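Local coordinates for molybdopterin molybdotransferase (Pyrococcus horikoshii, PDB 1UZ5), which probably catalyses the insertion of molybdate into adenylyl-molybdopterin, releasing AMP and giving Mo-molybdopterin, in a magnesium-dependent step of molybdenum cofactor biosynthesis, at residues K131-Y134 and P135-V139; G138-K141 and K142-I146. One frame throughout, in Å; residues are numbered along the deposited sequence.

Contact 1 of 2, residues K131-Y134 and P135-V139; sequences KPAY and PGLGV
The carbonyl O of Tyr134 receives the backbone N-H of Leu137, with N and O 3.0 Å apart and an N-H...O angle of 167°. This nearly straight bond closes a type II beta turn from Tyr134 to Leu137, with Pro135 and Gly136 at its corners. Gly136 has positive phi at the third position of the turn, the usual place of glycine, because a CB there would crowd the preceding carbonyl O. Its own carbonyl O accepts Val139 N at 3.0 Å and closes a second type II turn, so the two turns share Gly136 and Leu137.

The side chains at the ends of the first turn fold onto each other. With chi1 of Tyr134 at 52°, CG sits between the backbone N and the carbonyl carbon, and the ring comes back over the turn. Leu137 CB lies beneath its centre, 3.9 Å from the ring centroid and 13° off the normal, a CH-pi contact over one face. The two side chains cross at about a right angle, and the leucine branches part: CD1 passes 3.6 Å from Tyr134 OH, whereas CD2 reaches back to Ala133 CB at 3.7 Å. Pro135 O approaches the ring from its rim, close to the ring plane, 3.4 Å from Tyr134 CD2.

Ala133 N is hydrogen-bonded to Thr66 OG1, and backbone bonds join Gly136 to Asp112 and Leu137 to Val114. The arrangement is that of consecutive, overlapping type II turns, here carrying the chain from strand 126-129 to strand 139-140 in the MoeA N-terminal region.

Contact 2 of 2, residues G138-K141 and K142-I146; sequences GVMK and KGIDI
A type II beta turn from Lys141 to Ile144, directly after the short strand 139-140, brings Ile144 back against Met140 and Lys141. Its closing bond runs from Ile144 N to Lys141 O, 3.1 Å long, with an N-H...O angle of 157°. Lys142 and Gly143 form the corners, and Gly143 has the positive phi expected of the third residue in this turn type.

The two branches of Ile144 take different partners. CG2, anti to the backbone N, meets Met140 SD at 3.6 Å. Bends at chi2 (69°) and chi3 (73°) bring SD alongside the isoleucine, the two chains running antiparallel past each other. Along the other branch, CD1 packs tightly against Lys141, 3.4 Å from its CB.

Among partners from elsewhere in the chain, Asp52 OD2 takes the N-H of Lys142, while Asp145 and Ile146 both face Val48 in a classic beta bulge. A sulfate ion, probably from the crystallisation liquor, lies about 3 Å from the Met140 side chain. The backbone bond closes the turn, with the apolar SD-CG2 contact beside it. CB, CG1 and CD1 of Ile144 lie 3.1 to 3.5 Å from Lys141 O; hydrocarbon thus lines one side of the acceptor, consistent with partial shielding of that bond from water.

How the contacts relate
Leaving strand 126-129, the chain first meets contact 1, whose two turns close short loops at 134-137 and 136-139. It then runs through strand 139-140 into contact 2, which closes the loop 141-144. The contacts follow in series, neither nested nor crossed; they share Gly138 and Val139, and their centres lie about 14 Å apart. Contact 1 is tied by backbone bonds to the region of strand 113-116, an outermost strand of the mixed sheet that also holds strand 126-129. Where the two contacts overlap, strand 139-140 pairs antiparallel with 53-54. Contact 2 continues along residues 48-52, so the returning chain runs beside the outgoing one on its way toward strand 151-153.

Contact 1 of 2, residues K131-Y134 and P135-V139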
loop_
_atom_site.group_PDB
_atom_site.type_symbol
_atom_site.label_atom_id
_atom_site.label_comp_id
_atom_site.label_asym_id
_atom_site.label_seq_id
_atom_site.Cartn_x
_atom_site.Cartn_y
_atom_site.Cartn_z
ATOM N N LYS A 131 1.245 -26.244 -45.657
ATOM C CA LYS A 131 2.365 -26.265 -44.727
ATOM C C LYS A 131 1.955 -26.984 -43.444
ATOM O O LYS A 131 0.874 -26.751 -42.911
ATOM C CB LYS A 131 2.786 -24.827 -44.415
ATOM C CG LYS A 131 4.012 -24.685 -43.539
ATOM C CD LYS A 131 4.325 -23.214 -43.313
ATOM C CE LYS A 131 5.574 -23.024 -42.469
ATOM N NZ LYS A 131 5.859 -21.580 -42.238
ATOM N N PRO A 132 2.808 -27.883 -42.938
ATOM C CA PRO A 132 2.440 -28.586 -41.710
ATOM C C PRO A 132 2.337 -27.637 -40.521
ATOM O O PRO A 132 3.103 -26.682 -40.400
ATOM C CB PRO A 132 3.574 -29.595 -41.535
ATOM C CG PRO A 132 4.036 -29.841 -42.946
ATOM C CD PRO A 132 4.041 -28.445 -43.514
ATOM N N ALA A 133 1.368 -27.892 -39.654
ATOM C CA ALA A 133 1.208 -27.084 -38.455
ATOM C C ALA A 133 1.895 -27.887 -37.359
ATOM O O ALA A 133 2.300 -29.027 -37.578
ATOM C CB ALA A 133 -0.271 -26.911 -38.126
ATOM N N TYR A 134 2.043 -27.290 -36.188
ATOM C CA TYR A 134 2.644 -27.984 -35.064
ATOM C C TYR A 134 1.776 -27.700 -33.844
ATOM O O TYR A 134 1.154 -26.646 -33.756
ATOM C CB TYR A 134 4.070 -27.495 -34.811
ATOM C CG TYR A 134 4.200 -25.996 -34.685
ATOM C CD1 TYR A 134 4.438 -25.200 -35.804
ATOM C CD2 TYR A 134 4.075 -25.372 -33.446
ATOM C CE1 TYR A 134 4.551 -23.817 -35.692
ATOM C CE2 TYR A 134 4.182 -23.995 -33.322
ATOM C CZ TYR A 134 4.422 -23.222 -34.446
ATOM O OH TYR A 134 4.537 -21.859 -34.316
ATOM N N PRO A 135 1.717 -28.643 -32.893
ATOM C CA PRO A 135 0.899 -28.419 -31.697
ATOM C C PRO A 135 1.237 -27.079 -31.069
ATOM O O PRO A 135 2.410 -26.770 -30.861
ATOM C CB PRO A 135 1.281 -29.587 -30.795
ATOM C CG PRO A 135 1.583 -30.689 -31.794
ATOM C CD PRO A 135 2.385 -29.958 -32.846
ATOM N N GLY A 136 0.217 -26.272 -30.787
ATOM C CA GLY A 136 0.463 -24.982 -30.166
ATOM C C GLY A 136 0.364 -23.782 -31.091
ATOM O O GLY A 136 0.124 -22.667 -30.630
ATOM N N LEU A 137 0.559 -24.000 -32.390
ATOM C CA LEU A 137 0.464 -22.919 -33.372
ATOM C C LEU A 137 -0.913 -22.264 -33.273
ATOM O O LEU A 137 -1.925 -22.960 -33.232
ATOM C CB LEU A 137 0.640 -23.476 -34.789
ATOM C CG LEU A 137 0.313 -22.545 -35.961
ATOM C CD1 LEU A 137 1.404 -21.493 -36.116
ATOM C CD2 LEU A 137 0.184 -23.369 -37.239
ATOM N N GLY A 138 -0.943 -20.932 -33.239
ATOM C CA GLY A 138 -2.203 -20.205 -33.160
ATOM C C GLY A 138 -3.019 -20.479 -31.906
ATOM O O GLY A 138 -4.237 -20.273 -31.887
ATOM N N VAL A 139 -2.348 -20.916 -30.848
ATOM C CA VAL A 139 -3.025 -21.241 -29.603
ATOM C C VAL A 139 -2.350 -20.696 -28.347
ATOM O O VAL A 139 -1.127 -20.717 -28.218
ATOM C CB VAL A 139 -3.135 -22.773 -29.426
ATOM C CG1 VAL A 139 -3.879 -23.101 -28.142
ATOM C CG2 VAL A 139 -3.828 -23.389 -30.626
#

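Contact 2 of 2, residues G138-K141 and K142-I146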
loop_
_atom_site.group_PDB
_atom_site.type_symbol
_atom_site.label_atom_id
_atom_site.label_comp_id
_atom_site.label_asym_id
_atom_site.label_seq_id
_atom_site.Cartn_x
_atom_site.Cartn_y
_atom_site.Cartn_z
ATOM N N GLY A 138 -0.943 -20.932 -33.239
ATOM C CA GLY A 138 -2.203 -20.205 -33.160
ATOM C C GLY A 138 -3.019 -20.479 -31.906
ATOM O O GLY A 138 -4.237 -20.273 -31.887
ATOM N N VAL A 139 -2.348 -20.916 -30.848
ATOM C CA VAL A 139 -3.025 -21.241 -29.603
ATOM C C VAL A 139 -2.350 -20.696 -28.347
ATOM O O VAL A 139 -1.127 -20.717 -28.218
ATOM C CB VAL A 139 -3.135 -22.773 -29.426
ATOM C CG1 VAL A 139 -3.879 -23.101 -28.142
ATOM C CG2 VAL A 139 -3.828 -23.389 -30.626
ATOM N N MET A 140 -3.172 -20.206 -27.427
ATOM C CA MET A 140 -2.718 -19.709 -26.132
ATOM C C MET A 140 -3.225 -20.815 -25.223
ATOM O O MET A 140 -4.422 -20.896 -24.946
ATOM C CB MET A 140 -3.406 -18.384 -25.797
ATOM C CG MET A 140 -3.299 -17.946 -24.342
ATOM S SD MET A 140 -1.644 -17.454 -23.841
ATOM C CE MET A 140 -1.492 -15.875 -24.675
ATOM N N LYS A 141 -2.326 -21.686 -24.781
ATOM C CA LYS A 141 -2.727 -22.806 -23.948
ATOM C C LYS A 141 -3.192 -22.404 -22.558
ATOM O O LYS A 141 -2.769 -21.384 -22.015
ATOM C CB LYS A 141 -1.583 -23.820 -23.861
ATOM C CG LYS A 141 -1.103 -24.278 -25.241
ATOM C CD LYS A 141 -0.076 -25.394 -25.159
ATOM C CE LYS A 141 -0.695 -26.689 -24.659
ATOM N NZ LYS A 141 0.326 -27.769 -24.532
ATOM N N LYS A 142 -4.081 -23.221 -22.005
ATOM C CA LYS A 142 -4.648 -23.011 -20.681
ATOM C C LYS A 142 -3.565 -22.768 -19.628
ATOM O O LYS A 142 -2.643 -23.570 -19.483
ATOM C CB LYS A 142 -5.473 -24.238 -20.294
ATOM C CG LYS A 142 -6.066 -24.202 -18.895
ATOM C CD LYS A 142 -6.824 -25.489 -18.599
ATOM C CE LYS A 142 -7.454 -25.455 -17.217
ATOM N NZ LYS A 142 -8.141 -26.732 -16.880
ATOM N N GLY A 143 -3.670 -21.654 -18.907
ATOM C CA GLY A 143 -2.705 -21.359 -17.861
ATOM C C GLY A 143 -1.380 -20.732 -18.253
ATOM O O GLY A 143 -0.534 -20.499 -17.390
ATOM N N ILE A 144 -1.188 -20.448 -19.536
ATOM C CA ILE A 144 0.060 -19.840 -20.000
ATOM C C ILE A 144 0.187 -18.355 -19.632
ATOM O O ILE A 144 1.294 -17.817 -19.563
ATOM C CB ILE A 144 0.216 -20.021 -21.531
ATOM C CG1 ILE A 144 0.775 -21.414 -21.826
ATOM C CG2 ILE A 144 1.161 -18.977 -22.105
ATOM C CD1 ILE A 144 0.017 -22.548 -21.166
ATOM N N ASP A 145 -0.946 -17.699 -19.398
ATOM C CA ASP A 145 -0.951 -16.290 -19.010
ATOM C C ASP A 145 -0.639 -16.306 -17.510
ATOM O O ASP A 145 0.380 -15.778 -17.064
ATOM C CB ASP A 145 -2.340 -15.685 -19.260
ATOM C CG ASP A 145 -2.361 -14.162 -19.152
ATOM O OD1 ASP A 145 -1.470 -13.581 -18.502
ATOM O OD2 ASP A 145 -3.295 -13.547 -19.708
ATOM N N ILE A 146 -1.523 -16.937 -16.744
ATOM C CA ILE A 146 -1.356 -17.068 -15.300
ATOM C C ILE A 146 -1.694 -18.498 -14.864
ATOM O O ILE A 146 -2.816 -18.971 -15.050
ATOM C CB ILE A 146 -2.265 -16.084 -14.527
ATOM C CG1 ILE A 146 -1.809 -14.641 -14.772
ATOM C CG2 ILE A 146 -2.229 -16.404 -13.042
ATOM C CD1 ILE A 146 -2.676 -13.597 -14.095
#